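Local coordinates for protein ZmpA Glycopeptidase (Clostridium perfringens, PDB 6XSX) that is a probable M60-family metalloprotease acting on glycosylated proteins, represented here by its catalytic module, at residues D463-F468 against N497-G502. Residues are numbered along the deposited sequence; the frame is centred on the assembly and turned at random.
Sequences DVSISF and NFVDHG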
loop_
_atom_site.group_PDB
_atom_site.type_symbol
_atom_site.label_atom_id
_atom_site.label_comp_id
_atom_site.label_asym_id
_atom_site.label_seq_id
_atom_site.Cartn_x
_atom_site.Cartn_y
_atom_site.Cartn_z
ATOM N N ASP A 463 24.889 -3.382 -36.378
ATOM C CA ASP A 463 23.630 -3.750 -35.751
ATOM C C ASP A 463 22.504 -3.580 -36.769
ATOM O O ASP A 463 22.599 -2.752 -37.677
ATOM C CB ASP A 463 23.324 -2.890 -34.523
ATOM C CG ASP A 463 24.364 -2.929 -33.416
ATOM O OD1 ASP A 463 24.889 -4.025 -33.122
ATOM O OD2 ASP A 463 24.631 -1.851 -32.847
ATOM N N VAL A 464 21.436 -4.369 -36.592
ATOM C CA VAL A 464 20.195 -4.201 -37.332
ATOM C C VAL A 464 19.199 -3.445 -36.454
ATOM O O VAL A 464 18.746 -3.972 -35.436
ATOM C CB VAL A 464 19.613 -5.559 -37.763
ATOM C CG1 VAL A 464 18.279 -5.384 -38.476
ATOM C CG2 VAL A 464 20.593 -6.349 -38.617
ATOM N N SER A 465 18.868 -2.211 -36.862
ATOM C CA SER A 465 17.908 -1.382 -36.153
ATOM C C SER A 465 16.562 -1.465 -36.862
ATOM O O SER A 465 16.421 -0.981 -37.983
ATOM C CB SER A 465 18.388 0.041 -36.039
ATOM O OG SER A 465 17.467 0.827 -35.301
ATOM N N ILE A 466 15.590 -2.100 -36.197
ATOM C CA ILE A 466 14.278 -2.342 -36.767
ATOM C C ILE A 466 13.288 -1.380 -36.120
ATOM O O ILE A 466 13.084 -1.435 -34.906
ATOM C CB ILE A 466 13.858 -3.810 -36.558
ATOM C CG1 ILE A 466 14.967 -4.780 -36.980
ATOM C CG2 ILE A 466 12.528 -4.093 -37.255
ATOM C CD1 ILE A 466 14.803 -6.198 -36.483
ATOM N N SER A 467 12.699 -0.489 -36.936
ATOM C CA SER A 467 11.672 0.417 -36.438
ATOM C C SER A 467 10.293 -0.081 -36.863
ATOM O O SER A 467 10.160 -0.737 -37.899
ATOM C CB SER A 467 11.912 1.838 -36.870
ATOM O OG SER A 467 11.486 2.044 -38.208
ATOM N N PHE A 468 9.280 0.249 -36.049
ATOM C CA PHE A 468 7.925 -0.249 -36.227
ATOM C C PHE A 468 6.965 0.913 -36.418
ATOM O O PHE A 468 7.021 1.898 -35.686
ATOM C CB PHE A 468 7.491 -1.038 -34.989
ATOM C CG PHE A 468 8.434 -2.159 -34.640
ATOM C CD1 PHE A 468 8.678 -3.187 -35.544
ATOM C CD2 PHE A 468 9.109 -2.169 -33.425
ATOM C CE1 PHE A 468 9.553 -4.217 -35.230
ATOM C CE2 PHE A 468 9.982 -3.204 -33.115
ATOM C CZ PHE A 468 10.197 -4.225 -34.012
ATOM N N ASN A 497 10.975 0.506 -31.499
ATOM C CA ASN A 497 12.250 0.181 -32.126
ATOM C C ASN A 497 12.938 -0.973 -31.403
ATOM O O ASN A 497 12.938 -1.032 -30.177
ATOM C CB ASN A 497 13.167 1.409 -32.208
ATOM C CG ASN A 497 14.363 1.172 -33.103
ATOM O OD1 ASN A 497 15.409 0.725 -32.639
ATOM N ND2 ASN A 497 14.204 1.421 -34.391
ATOM N N PHE A 498 13.541 -1.878 -32.178
ATOM C CA PHE A 498 14.340 -2.958 -31.617
ATOM C C PHE A 498 15.676 -3.058 -32.350
ATOM O O PHE A 498 15.700 -3.130 -33.577
ATOM C CB PHE A 498 13.623 -4.298 -31.777
ATOM C CG PHE A 498 14.408 -5.479 -31.262
ATOM C CD1 PHE A 498 14.486 -5.740 -29.899
ATOM C CD2 PHE A 498 15.078 -6.326 -32.134
ATOM C CE1 PHE A 498 15.218 -6.820 -29.422
ATOM C CE2 PHE A 498 15.809 -7.407 -31.659
ATOM C CZ PHE A 498 15.875 -7.655 -30.304
ATOM N N VAL A 499 16.781 -3.110 -31.588
ATOM C CA VAL A 499 18.097 -3.281 -32.186
ATOM C C VAL A 499 18.567 -4.722 -31.991
ATOM O O VAL A 499 18.730 -5.191 -30.863
ATOM C CB VAL A 499 19.138 -2.268 -31.667
ATOM C CG1 VAL A 499 20.542 -2.662 -32.104
ATOM C CG2 VAL A 499 18.832 -0.839 -32.099
ATOM N N ASP A 500 18.792 -5.407 -33.117
ATOM C CA ASP A 500 19.336 -6.755 -33.130
ATOM C C ASP A 500 20.856 -6.678 -33.274
ATOM O O ASP A 500 21.369 -6.434 -34.368
ATOM C CB ASP A 500 18.686 -7.606 -34.226
ATOM C CG ASP A 500 19.200 -9.035 -34.287
ATOM O OD1 ASP A 500 19.817 -9.485 -33.296
ATOM O OD2 ASP A 500 18.971 -9.690 -35.318
ATOM N N HIS A 501 21.552 -6.899 -32.149
ATOM C CA HIS A 501 22.998 -6.812 -32.046
ATOM C C HIS A 501 23.658 -8.129 -32.449
ATOM O O HIS A 501 24.882 -8.221 -32.431
ATOM C CB HIS A 501 23.411 -6.520 -30.596
ATOM C CG HIS A 501 22.967 -5.209 -30.042
ATOM N ND1 HIS A 501 21.831 -5.082 -29.260
ATOM C CD2 HIS A 501 23.520 -3.981 -30.107
ATOM C CE1 HIS A 501 21.696 -3.828 -28.884
ATOM N NE2 HIS A 501 22.722 -3.133 -29.389
ATOM N N GLY A 502 22.854 -9.148 -32.787
ATOM C CA GLY A 502 23.360 -10.506 -32.937
ATOM C C GLY A 502 23.025 -11.147 -34.283
ATOM O O GLY A 502 22.675 -12.327 -34.332
#
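Val464 O takes the shortest bond of this antiparallel pairing, 2.7 Å from Asp500 N, and the CA of Val499 adds a C-H...O contact to the same oxygen. The strands belong to a three-stranded antiparallel sheet in the small C-terminal all-beta domain, where 463-470 is the central strand and 452-459 flanks it. A second sheet, of four strands, packs against this one, a three-on-four arrangement consistent with a fibronectin type III-like beta-sandwich. Val464 N returns the bond to Asp500 O at 3.0 Å, and Ile466 and Phe498 repeat the two-way exchange.

Val464, Ile466, Phe498 and Asp500 turn their side chains toward the second sheet. There the CD1 of Ile466 meets the Phe498 ring at its edge, 4.4 Å from CD2. Phe468 lies alongside Phe498, its CE2 4.0 Å from Phe498 CB, while its ring stacks on Tyr481 of the second sheet. Asp500 is buried but well satisfied: OD2 makes a salt bridge with Arg485 and a hydrogen bond with Tyr511, and OD1 closes an Asx turn by accepting Gly502 N from above the carboxylate plane.

The other face carries Ser465, Ser467, Asn497 and Val499. Asn497 sends CG away from its own N (chi1 -168°), which carries the amide back toward the neighbouring strand, where OD1 receives a weak hydrogen bond from Ser465 OG and ND2 touches Ser467 CB. Val499 spreads its two methyls, CG2 over Ser465 and CG1 against Asp463 CB at 3.7 Å; CG1 also lies over one face of the His501 imidazole, near its rim. The Asp463 carboxylate stands 79° to that ring, and OD1 comes within 3.3 Å of His501 CD2.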